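Local coordinates for vacuolar-sorting protein BRO1 (Saccharomyces cerevisiae, PDB 1ZB1) that acts in concentrating and sorting cargo into multivesicular-body vesicles and recruits the DOA4 deubiquitinase to endosomes, the chain here being its Bro1 domain, at residues P8-D12 and R138-N142; K20-K24 and K94-T98; L126-V131 and C158-L162; S257-Y261 and F306-L310. All coordinates share one frame; numbering follows the deposited sequence.

Contact 1: residues P8-D12 and R138-N142; sequences PYLFD and RENIN
Pro-8 opens the contact by laying its ring carbon CG against CG1 of Ile-141, 3.6 Å away, the two side chains lying alongside and pointing opposite ways. Proline's rigid ring suits an extended segment and gives an apolar flank for the isoleucine. Leu-10 then meets the same isoleucine tip to tip, its CD1 4.1 Å from Ile-141 CD1. The carbonyl of Leu-10 accepts a hydrogen bond from Arg-138 NH1 (3.1 Å, bent to 138° at the hydrogen), with the donor lying above the carbonyl plane. Arg-138 can span the gap because its chain is extended from CG to NE. A water accepts from Arg-138 NH1 and donates to Phe-11 O, 2.9 Å from the water oxygen. Asp-12 finishes the walk: its OD1 stands over one face of the guanidinium, 3.7 Å from Arg-138 NE, a long salt bridge that rests on charge alone because no N-H points at the oxygen. The contact lies at the surface, where the end of helix 118-139 and the turn just after it meet the N-terminal loop; helix 176-198 touches Pro-8, Leu-10 and Ile-141, while helix 242-269 packs against Tyr-9 and Phe-11.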
loop_
_atom_site.group_PDB
_atom_site.type_symbol
_atom_site.label_atom_id
_atom_site.label_comp_id
_atom_site.label_asym_id
_atom_site.label_seq_id
_atom_site.Cartn_x
_atom_site.Cartn_y
_atom_site.Cartn_z
ATOM N N PRO A 8 -14.138 -2.500 6.920
ATOM C CA PRO A 8 -12.746 -2.598 6.472
ATOM C C PRO A 8 -11.742 -2.118 7.513
ATOM O O PRO A 8 -11.937 -1.086 8.149
ATOM C CB PRO A 8 -12.732 -1.729 5.220
ATOM C CG PRO A 8 -13.697 -0.649 5.577
ATOM C CD PRO A 8 -14.842 -1.422 6.201
ATOM N N TYR A 9 -10.665 -2.879 7.673
ATOM C CA TYR A 9 -9.608 -2.545 8.617
ATOM C C TYR A 9 -8.345 -2.210 7.816
ATOM O O TYR A 9 -7.704 -3.107 7.265
ATOM C CB TYR A 9 -9.329 -3.742 9.526
ATOM C CG TYR A 9 -8.341 -3.456 10.631
ATOM C CD1 TYR A 9 -8.780 -3.089 11.901
ATOM C CD2 TYR A 9 -6.967 -3.542 10.406
ATOM C CE1 TYR A 9 -7.873 -2.814 12.927
ATOM C CE2 TYR A 9 -6.050 -3.270 11.425
ATOM C CZ TYR A 9 -6.513 -2.909 12.681
ATOM O OH TYR A 9 -5.626 -2.650 13.695
ATOM N N LEU A 10 -7.991 -0.931 7.753
ATOM C CA LEU A 10 -6.811 -0.498 7.006
ATOM C C LEU A 10 -5.657 -0.078 7.918
ATOM O O LEU A 10 -5.860 0.649 8.895
ATOM C CB LEU A 10 -7.177 0.670 6.081
ATOM C CG LEU A 10 -8.287 0.382 5.062
ATOM C CD1 LEU A 10 -8.567 1.634 4.245
ATOM C CD2 LEU A 10 -7.876 -0.769 4.160
ATOM N N PHE A 11 -4.451 -0.540 7.598
ATOM C CA PHE A 11 -3.267 -0.200 8.382
ATOM C C PHE A 11 -2.937 1.276 8.196
ATOM O O PHE A 11 -3.035 1.810 7.090
ATOM C CB PHE A 11 -2.059 -1.047 7.954
ATOM C CG PHE A 11 -2.176 -2.509 8.301
ATOM C CD1 PHE A 11 -3.056 -2.944 9.291
ATOM C CD2 PHE A 11 -1.379 -3.452 7.651
ATOM C CE1 PHE A 11 -3.143 -4.298 9.632
ATOM C CE2 PHE A 11 -1.456 -4.808 7.982
ATOM C CZ PHE A 11 -2.343 -5.231 8.978
ATOM N N ASP A 12 -2.542 1.933 9.280
ATOM C CA ASP A 12 -2.205 3.353 9.224
ATOM C C ASP A 12 -0.696 3.511 9.035
ATOM O O ASP A 12 0.080 3.296 9.973
ATOM C CB ASP A 12 -2.648 4.037 10.518
ATOM C CG ASP A 12 -2.832 5.528 10.352
ATOM O OD1 ASP A 12 -3.765 5.933 9.619
ATOM O OD2 ASP A 12 -2.044 6.298 10.948
ATOM N N ARG A 138 -8.063 5.941 2.979
ATOM C CA ARG A 138 -8.665 5.834 4.306
ATOM C C ARG A 138 -9.779 6.861 4.467
ATOM O O ARG A 138 -10.867 6.548 4.951
ATOM C CB ARG A 138 -7.608 6.062 5.389
ATOM C CG ARG A 138 -8.124 5.871 6.804
ATOM C CD ARG A 138 -7.052 6.186 7.831
ATOM N NE ARG A 138 -7.432 5.762 9.178
ATOM C CZ ARG A 138 -7.467 4.495 9.586
ATOM N NH1 ARG A 138 -7.144 3.516 8.753
ATOM N NH2 ARG A 138 -7.819 4.206 10.834
ATOM N N GLU A 139 -9.488 8.088 4.048
ATOM C CA GLU A 139 -10.420 9.202 4.141
ATOM C C GLU A 139 -11.676 9.026 3.286
ATOM O O GLU A 139 -12.743 9.519 3.648
ATOM C CB GLU A 139 -9.694 10.497 3.751
ATOM C CG GLU A 139 -10.434 11.781 4.073
ATOM C CD GLU A 139 -9.582 13.016 3.819
ATOM O OE1 GLU A 139 -9.165 13.221 2.657
ATOM O OE2 GLU A 139 -9.327 13.778 4.780
ATOM N N ASN A 140 -11.555 8.326 2.161
ATOM C CA ASN A 140 -12.692 8.108 1.266
ATOM C C ASN A 140 -13.279 6.706 1.390
ATOM O O ASN A 140 -14.003 6.254 0.504
ATOM C CB ASN A 140 -12.276 8.344 -0.189
ATOM C CG ASN A 140 -11.809 9.766 -0.446
ATOM O OD1 ASN A 140 -11.218 10.058 -1.487
ATOM N ND2 ASN A 140 -12.080 10.662 0.498
ATOM N N ILE A 141 -12.969 6.024 2.487
ATOM C CA ILE A 141 -13.463 4.669 2.715
ATOM C C ILE A 141 -14.961 4.697 2.992
ATOM O O ILE A 141 -15.540 3.708 3.443
ATOM C CB ILE A 141 -12.741 4.012 3.916
ATOM C CG1 ILE A 141 -12.962 2.499 3.905
ATOM C CG2 ILE A 141 -13.255 4.599 5.220
ATOM C CD1 ILE A 141 -12.336 1.797 2.717
ATOM N N ASN A 142 -15.583 5.838 2.716
ATOM C CA ASN A 142 -17.011 6.013 2.946
ATOM C C ASN A 142 -17.862 5.698 1.719
ATOM O O ASN A 142 -19.015 5.283 1.851
ATOM C CB ASN A 142 -17.285 7.443 3.413
ATOM C CG ASN A 142 -16.592 7.767 4.722
ATOM O OD1 ASN A 142 -16.937 7.219 5.774
ATOM N ND2 ASN A 142 -15.603 8.653 4.665
HETATM O O HOH W 1 -7.659 0.900 11.673
HETATM O O HOH W 2 -5.039 3.822 6.658
#

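Contact 2: residues K20-K24 and K94-T98; sequences KLDWK and KMDFT
This buried apolar cluster of the Bro1 domain joins the start of helix 23-34 to the two-stranded antiparallel sheet, on the side of strand 97-100. Met-95 reaches the Trp-23 indole with its flexible end. Bends at chi2 (-55°) and chi3 fold the chain back, bringing CE over the six-membered ring, 4.0 Å from the centroid and 20° off the normal, a CH-pi contact. The sulfur joins in obliquely as a Met-aromatic contact, SD lying 4.5 Å from the same centroid. An unbranched, polarisable methionine can follow the flat indole in this way, and Leu-21 shares that face, its CD2 offset toward the rim. The indole is held at its polar end as well, since NE1 is hydrogen-bonded to the hydroxyl of Tyr-75. Phe-97 presents its edge to the tryptophan, CE2 standing 4.0 Å from Trp-23 CZ2, while CB of Met-95 lies over one face of the phenylalanine ring, toward the rim. Asp-22 is the N-cap of helix 23-34, its OD2 accepting a hydrogen bond from the backbone N of Lys-25; a short acidic side chain fits a position where helix N-H groups still lack acceptors. Asp-96 is the centre of an inverse gamma turn, and Thr-98 OG1 donates to its carbonyl oxygen. Leu-21 divides its two methyls between these surroundings: CD2 packs 3.6 Å from Phe-97 CE2, and CD1 rests 3.4 Å from the carbonyl oxygen of Asp-96.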
loop_
_atom_site.group_PDB
_atom_site.type_symbol
_atom_site.label_atom_id
_atom_site.label_comp_id
_atom_site.label_asym_id
_atom_site.label_seq_id
_atom_site.Cartn_x
_atom_site.Cartn_y
_atom_site.Cartn_z
ATOM N N LYS A 20 13.146 21.843 7.694
ATOM C CA LYS A 20 12.920 22.935 6.763
ATOM C C LYS A 20 14.217 23.191 5.991
ATOM O O LYS A 20 15.283 23.347 6.583
ATOM C CB LYS A 20 12.479 24.182 7.535
ATOM C CG LYS A 20 12.727 25.508 6.830
ATOM C CD LYS A 20 12.025 25.608 5.491
ATOM C CE LYS A 20 12.363 26.949 4.833
ATOM N NZ LYS A 20 11.833 27.080 3.458
ATOM N N LEU A 21 14.122 23.209 4.668
ATOM C CA LEU A 21 15.285 23.445 3.817
ATOM C C LEU A 21 15.123 24.811 3.151
ATOM O O LEU A 21 14.049 25.133 2.644
ATOM C CB LEU A 21 15.363 22.358 2.745
ATOM C CG LEU A 21 16.567 22.295 1.804
ATOM C CD1 LEU A 21 17.754 21.663 2.528
ATOM C CD2 LEU A 21 16.206 21.450 0.583
ATOM N N ASP A 22 16.178 25.617 3.148
ATOM C CA ASP A 22 16.090 26.935 2.522
ATOM C C ASP A 22 16.651 26.895 1.106
ATOM O O ASP A 22 17.854 27.057 0.903
ATOM C CB ASP A 22 16.847 27.977 3.358
ATOM C CG ASP A 22 16.675 29.392 2.822
ATOM O OD1 ASP A 22 17.032 30.350 3.537
ATOM O OD2 ASP A 22 16.186 29.548 1.685
ATOM N N TRP A 23 15.774 26.676 0.124
ATOM C CA TRP A 23 16.203 26.621 -1.268
ATOM C C TRP A 23 16.773 27.963 -1.741
ATOM O O TRP A 23 17.691 27.986 -2.552
ATOM C CB TRP A 23 15.043 26.211 -2.189
ATOM C CG TRP A 23 14.972 24.730 -2.483
ATOM C CD1 TRP A 23 14.069 23.835 -1.985
ATOM C CD2 TRP A 23 15.830 23.987 -3.360
ATOM N NE1 TRP A 23 14.306 22.577 -2.503
ATOM C CE2 TRP A 23 15.381 22.643 -3.347
ATOM C CE3 TRP A 23 16.932 24.325 -4.156
ATOM C CZ2 TRP A 23 15.999 21.637 -4.103
ATOM C CZ3 TRP A 23 17.546 23.320 -4.910
ATOM C CH2 TRP A 23 17.074 21.994 -4.874
ATOM N N LYS A 24 16.225 29.071 -1.245
ATOM C CA LYS A 24 16.712 30.392 -1.638
ATOM C C LYS A 24 18.169 30.571 -1.216
ATOM O O LYS A 24 19.036 30.861 -2.040
ATOM C CB LYS A 24 15.842 31.492 -1.018
ATOM C CG LYS A 24 14.386 31.438 -1.455
ATOM C CD LYS A 24 13.518 32.456 -0.722
ATOM C CE LYS A 24 13.820 33.875 -1.167
ATOM N NZ LYS A 24 12.945 34.876 -0.486
ATOM N N LYS A 94 25.130 20.758 -2.923
ATOM C CA LYS A 94 25.330 20.633 -1.482
ATOM C C LYS A 94 24.101 21.040 -0.675
ATOM O O LYS A 94 24.219 21.698 0.358
ATOM C CB LYS A 94 26.529 21.476 -1.032
ATOM C CG LYS A 94 27.843 21.116 -1.712
ATOM C CD LYS A 94 28.261 19.684 -1.409
ATOM C CE LYS A 94 29.548 19.320 -2.143
ATOM N NZ LYS A 94 30.671 20.225 -1.771
ATOM N N MET A 95 22.917 20.670 -1.156
ATOM C CA MET A 95 21.691 20.979 -0.435
ATOM C C MET A 95 21.655 20.021 0.750
ATOM O O MET A 95 21.902 18.824 0.587
ATOM C CB MET A 95 20.469 20.746 -1.325
ATOM C CG MET A 95 20.431 21.619 -2.573
ATOM S SD MET A 95 20.543 23.363 -2.174
ATOM C CE MET A 95 19.066 23.585 -1.174
ATOM N N ASP A 96 21.358 20.535 1.938
ATOM C CA ASP A 96 21.319 19.681 3.116
ATOM C C ASP A 96 19.979 18.967 3.310
ATOM O O ASP A 96 19.284 19.206 4.292
ATOM C CB ASP A 96 21.654 20.483 4.380
ATOM C CG ASP A 96 23.117 20.910 4.440
ATOM O OD1 ASP A 96 23.992 20.167 3.941
ATOM O OD2 ASP A 96 23.387 21.985 5.011
ATOM N N PHE A 97 19.636 18.089 2.375
ATOM C CA PHE A 97 18.400 17.309 2.440
ATOM C C PHE A 97 18.449 16.465 3.721
ATOM O O PHE A 97 19.290 15.561 3.852
ATOM C CB PHE A 97 18.304 16.392 1.215
ATOM C CG PHE A 97 18.291 17.128 -0.109
ATOM C CD1 PHE A 97 19.147 16.744 -1.140
ATOM C CD2 PHE A 97 17.376 18.152 -0.349
ATOM C CE1 PHE A 97 19.092 17.366 -2.394
ATOM C CE2 PHE A 97 17.307 18.782 -1.596
ATOM C CZ PHE A 97 18.161 18.391 -2.620
ATOM N N THR A 98 17.543 16.748 4.654
ATOM C CA THR A 98 17.519 16.054 5.939
ATOM C C THR A 98 16.186 15.371 6.247
ATOM O O THR A 98 15.155 16.037 6.415
ATOM C CB THR A 98 17.871 17.057 7.074
ATOM O OG1 THR A 98 19.151 17.648 6.798
ATOM C CG2 THR A 98 17.912 16.363 8.436
HETATM O O HOH W 3 17.728 21.272 6.239
#

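Contact 3: residues L126-V131 and C158-L162; sequences LFNIAV and CFEYL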
loop_
_atom_site.group_PDB
_atom_site.type_symbol
_atom_site.label_atom_id
_atom_site.label_comp_id
_atom_site.label_asym_id
_atom_site.label_seq_id
_atom_site.Cartn_x
_atom_site.Cartn_y
_atom_site.Cartn_z
ATOM N N LEU A 126 8.911 10.333 -2.557
ATOM C CA LEU A 126 8.040 9.307 -3.144
ATOM C C LEU A 126 7.487 8.363 -2.074
ATOM O O LEU A 126 6.370 7.846 -2.194
ATOM C CB LEU A 126 8.792 8.524 -4.232
ATOM C CG LEU A 126 8.049 7.349 -4.888
ATOM C CD1 LEU A 126 6.667 7.785 -5.379
ATOM C CD2 LEU A 126 8.888 6.831 -6.048
ATOM N N PHE A 127 8.263 8.135 -1.023
ATOM C CA PHE A 127 7.795 7.288 0.069
ATOM C C PHE A 127 6.549 7.958 0.676
ATOM O O PHE A 127 5.535 7.305 0.954
ATOM C CB PHE A 127 8.894 7.153 1.133
ATOM C CG PHE A 127 8.517 6.268 2.293
ATOM C CD1 PHE A 127 7.779 6.768 3.361
ATOM C CD2 PHE A 127 8.897 4.922 2.309
ATOM C CE1 PHE A 127 7.418 5.951 4.434
ATOM C CE2 PHE A 127 8.543 4.086 3.375
ATOM C CZ PHE A 127 7.802 4.596 4.442
ATOM N N ASN A 128 6.627 9.269 0.881
ATOM C CA ASN A 128 5.491 9.995 1.447
ATOM C C ASN A 128 4.308 10.046 0.476
ATOM O O ASN A 128 3.154 9.994 0.895
ATOM C CB ASN A 128 5.929 11.406 1.883
ATOM C CG ASN A 128 6.663 11.393 3.227
ATOM O OD1 ASN A 128 6.676 10.373 3.917
ATOM N ND2 ASN A 128 7.262 12.519 3.604
ATOM N N ILE A 129 4.594 10.133 -0.821
ATOM C CA ILE A 129 3.537 10.147 -1.834
ATOM C C ILE A 129 2.741 8.836 -1.724
ATOM O O ILE A 129 1.502 8.830 -1.743
ATOM C CB ILE A 129 4.145 10.278 -3.253
ATOM C CG1 ILE A 129 4.614 11.721 -3.482
ATOM C CG2 ILE A 129 3.128 9.868 -4.312
ATOM C CD1 ILE A 129 5.366 11.934 -4.789
ATOM N N ALA A 130 3.461 7.725 -1.597
ATOM C CA ALA A 130 2.821 6.412 -1.463
ATOM C C ALA A 130 1.961 6.377 -0.199
ATOM O O ALA A 130 0.813 5.908 -0.217
ATOM C CB ALA A 130 3.891 5.309 -1.407
ATOM N N VAL A 131 2.514 6.867 0.906
ATOM C CA VAL A 131 1.765 6.887 2.162
ATOM C C VAL A 131 0.520 7.768 2.023
ATOM O O VAL A 131 -0.566 7.402 2.480
ATOM C CB VAL A 131 2.628 7.429 3.332
ATOM C CG1 VAL A 131 1.757 7.658 4.567
ATOM C CG2 VAL A 131 3.739 6.424 3.671
ATOM N N CYS A 158 3.612 2.948 -6.237
ATOM C CA CYS A 158 4.704 3.776 -5.724
ATOM C C CYS A 158 5.720 2.992 -4.879
ATOM O O CYS A 158 6.932 3.152 -5.057
ATOM C CB CYS A 158 4.146 4.944 -4.901
ATOM S SG CYS A 158 3.165 6.132 -5.865
ATOM N N PHE A 159 5.238 2.164 -3.955
ATOM C CA PHE A 159 6.141 1.368 -3.113
ATOM C C PHE A 159 6.932 0.347 -3.928
ATOM O O PHE A 159 8.089 0.044 -3.616
ATOM C CB PHE A 159 5.361 0.643 -2.016
ATOM C CG PHE A 159 4.953 1.534 -0.875
ATOM C CD1 PHE A 159 5.911 2.294 -0.195
ATOM C CD2 PHE A 159 3.625 1.589 -0.452
ATOM C CE1 PHE A 159 5.557 3.091 0.893
ATOM C CE2 PHE A 159 3.259 2.385 0.640
ATOM C CZ PHE A 159 4.232 3.139 1.315
ATOM N N GLU A 160 6.297 -0.180 -4.967
ATOM C CA GLU A 160 6.930 -1.154 -5.847
ATOM C C GLU A 160 8.104 -0.502 -6.582
ATOM O O GLU A 160 9.193 -1.073 -6.656
ATOM C CB GLU A 160 5.899 -1.683 -6.852
ATOM C CG GLU A 160 6.466 -2.617 -7.906
ATOM C CD GLU A 160 5.382 -3.203 -8.792
ATOM O OE1 GLU A 160 4.705 -2.429 -9.506
ATOM O OE2 GLU A 160 5.206 -4.439 -8.768
ATOM N N TYR A 161 7.876 0.692 -7.119
ATOM C CA TYR A 161 8.919 1.428 -7.840
ATOM C C TYR A 161 10.086 1.732 -6.908
ATOM O O TYR A 161 11.255 1.647 -7.300
ATOM C CB TYR A 161 8.358 2.740 -8.396
ATOM C CG TYR A 161 9.370 3.564 -9.169
ATOM C CD1 TYR A 161 9.527 3.396 -10.545
ATOM C CD2 TYR A 161 10.174 4.506 -8.522
ATOM C CE1 TYR A 161 10.456 4.149 -11.260
ATOM C CE2 TYR A 161 11.110 5.261 -9.225
ATOM C CZ TYR A 161 11.242 5.077 -10.597
ATOM O OH TYR A 161 12.145 5.836 -11.309
ATOM N N LEU A 162 9.766 2.103 -5.673
ATOM C CA LEU A 162 10.788 2.394 -4.678
ATOM C C LEU A 162 11.661 1.159 -4.387
ATOM O O LEU A 162 12.892 1.255 -4.324
ATOM C CB LEU A 162 10.127 2.866 -3.376
ATOM C CG LEU A 162 9.590 4.309 -3.361
ATOM C CD1 LEU A 162 8.720 4.508 -2.129
ATOM C CD2 LEU A 162 10.752 5.307 -3.359
#
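The ring of Phe-159 carries the methyl group of Ala-130 on one face: CB sits over the ring centre, 3.5 Å from the centroid and only 10° off the normal, a CH-pi contact. At the edge of the same ring lie CE2 of Phe-127 and CG2 of Val-131. Phe-127 in turn receives that edge on its face, giving a T-shaped pair with centroids 5.7 Å apart and planes at 76°. Alanine suits its place because a lone methyl lets the backbones close to 5.4 Å between the CA atoms of Ala-130 and Cys-158, whose CB atoms touch at 3.5 Å. Cys-158, also small, turns SG toward CD1 of Leu-126 and CG2 of Ile-129. Farther along, Leu-126 and Leu-162 lie alongside in opposite senses, CD2 to CD2 at 3.6 Å; Leu-126 CD2 also meets CD2 of Tyr-161, the two side chains crossing at about a right angle. The local axes of 126-131 and 158-162 run antiparallel, 154° between directions, 9.2 Å at closest approach. Helices 118-139 and 146-165 thus pair in the buried centre of the domain, flanked by helices 176-198 and 65-86 and by Trp-349 of helix 349-371.

Contact 4: residues S257-Y261 and F306-L310; sequences SLSAY and FKETL
This is a partly buried, aromatic-led contact between helices 242-269 and 303-322; the local axes of 257-261 and 306-310 run roughly parallel, 26° apart in direction and no closer than 12.2 Å. Such a wide separation calls for large side chains, and Tyr-261 and Phe-306 supply them. They form a T-shaped pair in which the edge of Phe-306 points at the face of Tyr-261, with centroids 5.5 Å apart and planes at 84°. Phe-306 spans the gap because its ring is swung out with CG anti to the backbone N (chi1 -177°). Its far end then enters between residues of the other helix: CZ meets Leu-258 CD1 at 3.9 Å, and CE2 comes within 3.5 Å of Ser-257 OG, which lies in the ring plane at the edge. Serine is small enough to admit the ring here. Leu-310 places CD2 3.3 Å from Tyr-261 CD1, and its CG lies over a face of Phe-306. Thr-309 turns CG2 to the phenol, 3.6 Å from Tyr-261 OH; the threonine hydroxyl is hydrogen-bonded to the carbonyl oxygen of Gly-305. Helix 275-290 comes between the two helices in sequence and touches both, Leu-287 meeting Ser-257 and Phe-306. Three successive helices in which the first and third run nearly parallel recall the stacked hairpins of TPR-like helical solenoids, the clan to which the Bro1 domain is assigned.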
loop_
_atom_site.group_PDB
_atom_site.type_symbol
_atom_site.label_atom_id
_atom_site.label_comp_id
_atom_site.label_asym_id
_atom_site.label_seq_id
_atom_site.Cartn_x
_atom_site.Cartn_y
_atom_site.Cartn_z
ATOM N N SER A 257 -11.049 -19.162 4.366
ATOM C CA SER A 257 -12.309 -19.732 4.835
ATOM C C SER A 257 -13.471 -19.240 3.977
ATOM O O SER A 257 -14.317 -20.029 3.548
ATOM C CB SER A 257 -12.568 -19.336 6.293
ATOM O OG SER A 257 -13.877 -19.715 6.701
ATOM N N LEU A 258 -13.503 -17.933 3.738
ATOM C CA LEU A 258 -14.558 -17.317 2.943
ATOM C C LEU A 258 -14.581 -17.901 1.536
ATOM O O LEU A 258 -15.645 -18.073 0.937
ATOM C CB LEU A 258 -14.343 -15.804 2.870
ATOM C CG LEU A 258 -15.579 -14.968 2.537
ATOM C CD1 LEU A 258 -16.573 -15.081 3.688
ATOM C CD2 LEU A 258 -15.186 -13.510 2.319
ATOM N N SER A 259 -13.396 -18.203 1.016
ATOM C CA SER A 259 -13.258 -18.768 -0.321
ATOM C C SER A 259 -13.870 -20.168 -0.398
ATOM O O SER A 259 -14.618 -20.483 -1.327
ATOM C CB SER A 259 -11.780 -18.836 -0.703
ATOM O OG SER A 259 -11.625 -19.354 -2.006
ATOM N N ALA A 260 -13.537 -21.007 0.577
ATOM C CA ALA A 260 -14.049 -22.372 0.633
ATOM C C ALA A 260 -15.565 -22.362 0.808
ATOM O O ALA A 260 -16.273 -23.159 0.197
ATOM C CB ALA A 260 -13.392 -23.129 1.782
ATOM N N TYR A 261 -16.054 -21.459 1.650
ATOM C CA TYR A 261 -17.484 -21.336 1.897
ATOM C C TYR A 261 -18.241 -21.076 0.595
ATOM O O TYR A 261 -19.168 -21.811 0.244
ATOM C CB TYR A 261 -17.743 -20.197 2.887
ATOM C CG TYR A 261 -19.196 -19.762 3.003
ATOM C CD1 TYR A 261 -20.197 -20.666 3.370
ATOM C CD2 TYR A 261 -19.564 -18.441 2.765
ATOM C CE1 TYR A 261 -21.523 -20.260 3.496
ATOM C CE2 TYR A 261 -20.882 -18.024 2.888
ATOM C CZ TYR A 261 -21.857 -18.938 3.254
ATOM O OH TYR A 261 -23.160 -18.522 3.376
ATOM N N PHE A 306 -20.551 -15.622 11.636
ATOM C CA PHE A 306 -20.143 -16.384 10.466
ATOM C C PHE A 306 -20.000 -17.860 10.826
ATOM O O PHE A 306 -20.303 -18.734 10.016
ATOM C CB PHE A 306 -18.823 -15.833 9.906
ATOM C CG PHE A 306 -18.356 -16.525 8.654
ATOM C CD1 PHE A 306 -19.202 -16.649 7.552
ATOM C CD2 PHE A 306 -17.072 -17.055 8.576
ATOM C CE1 PHE A 306 -18.777 -17.294 6.388
ATOM C CE2 PHE A 306 -16.633 -17.701 7.421
ATOM C CZ PHE A 306 -17.488 -17.823 6.323
ATOM N N LYS A 307 -19.546 -18.139 12.043
ATOM C CA LYS A 307 -19.393 -19.519 12.492
ATOM C C LYS A 307 -20.765 -20.182 12.475
ATOM O O LYS A 307 -20.895 -21.343 12.090
ATOM C CB LYS A 307 -18.813 -19.564 13.911
ATOM C CG LYS A 307 -18.627 -20.968 14.480
ATOM C CD LYS A 307 -17.911 -20.909 15.829
ATOM C CE LYS A 307 -17.688 -22.292 16.435
ATOM N NZ LYS A 307 -18.952 -22.910 16.929
ATOM N N GLU A 308 -21.783 -19.431 12.886
ATOM C CA GLU A 308 -23.150 -19.938 12.913
ATOM C C GLU A 308 -23.670 -20.174 11.501
ATOM O O GLU A 308 -24.346 -21.169 11.237
ATOM C CB GLU A 308 -24.074 -18.955 13.634
ATOM C CG GLU A 308 -23.873 -18.906 15.135
ATOM C CD GLU A 308 -24.923 -18.062 15.831
ATOM O OE1 GLU A 308 -26.130 -18.341 15.641
ATOM O OE2 GLU A 308 -24.544 -17.125 16.567
ATOM N N THR A 309 -23.358 -19.251 10.600
ATOM C CA THR A 309 -23.791 -19.365 9.215
ATOM C C THR A 309 -23.255 -20.652 8.590
ATOM O O THR A 309 -23.977 -21.343 7.871
ATOM C CB THR A 309 -23.316 -18.155 8.386
ATOM O OG1 THR A 309 -23.935 -16.965 8.887
ATOM C CG2 THR A 309 -23.682 -18.332 6.919
ATOM N N LEU A 310 -21.995 -20.977 8.873
ATOM C CA LEU A 310 -21.384 -22.188 8.337
ATOM C C LEU A 310 -22.020 -23.445 8.904
ATOM O O LEU A 310 -22.412 -24.339 8.158
ATOM C CB LEU A 310 -19.882 -22.226 8.634
ATOM C CG LEU A 310 -18.963 -21.281 7.863
ATOM C CD1 LEU A 310 -17.518 -21.548 8.257
ATOM C CD2 LEU A 310 -19.146 -21.490 6.371
#

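The four contacts are spread along an elongated, largely helical Bro1 domain. Contacts 2 and 4 mark its far reaches, their centres about 56 Å apart on opposite sides of the chain's centre, while contact 3 lies near the middle, its centre about 8 Å from the centre of the chain. Contacts 1 and 3 share helix 118-139, and their centres are about 18 Å apart. Along the chain, contact 2 is nested inside the loop that contact 1 closes, contacts 1 and 3 alternate their segments, and contact 4 follows them all. In contact 1 the N-terminal segment lies against the end of helix 118-139, before the chain goes on to contact 2, so one chain ties distant parts of the rod into a single domain.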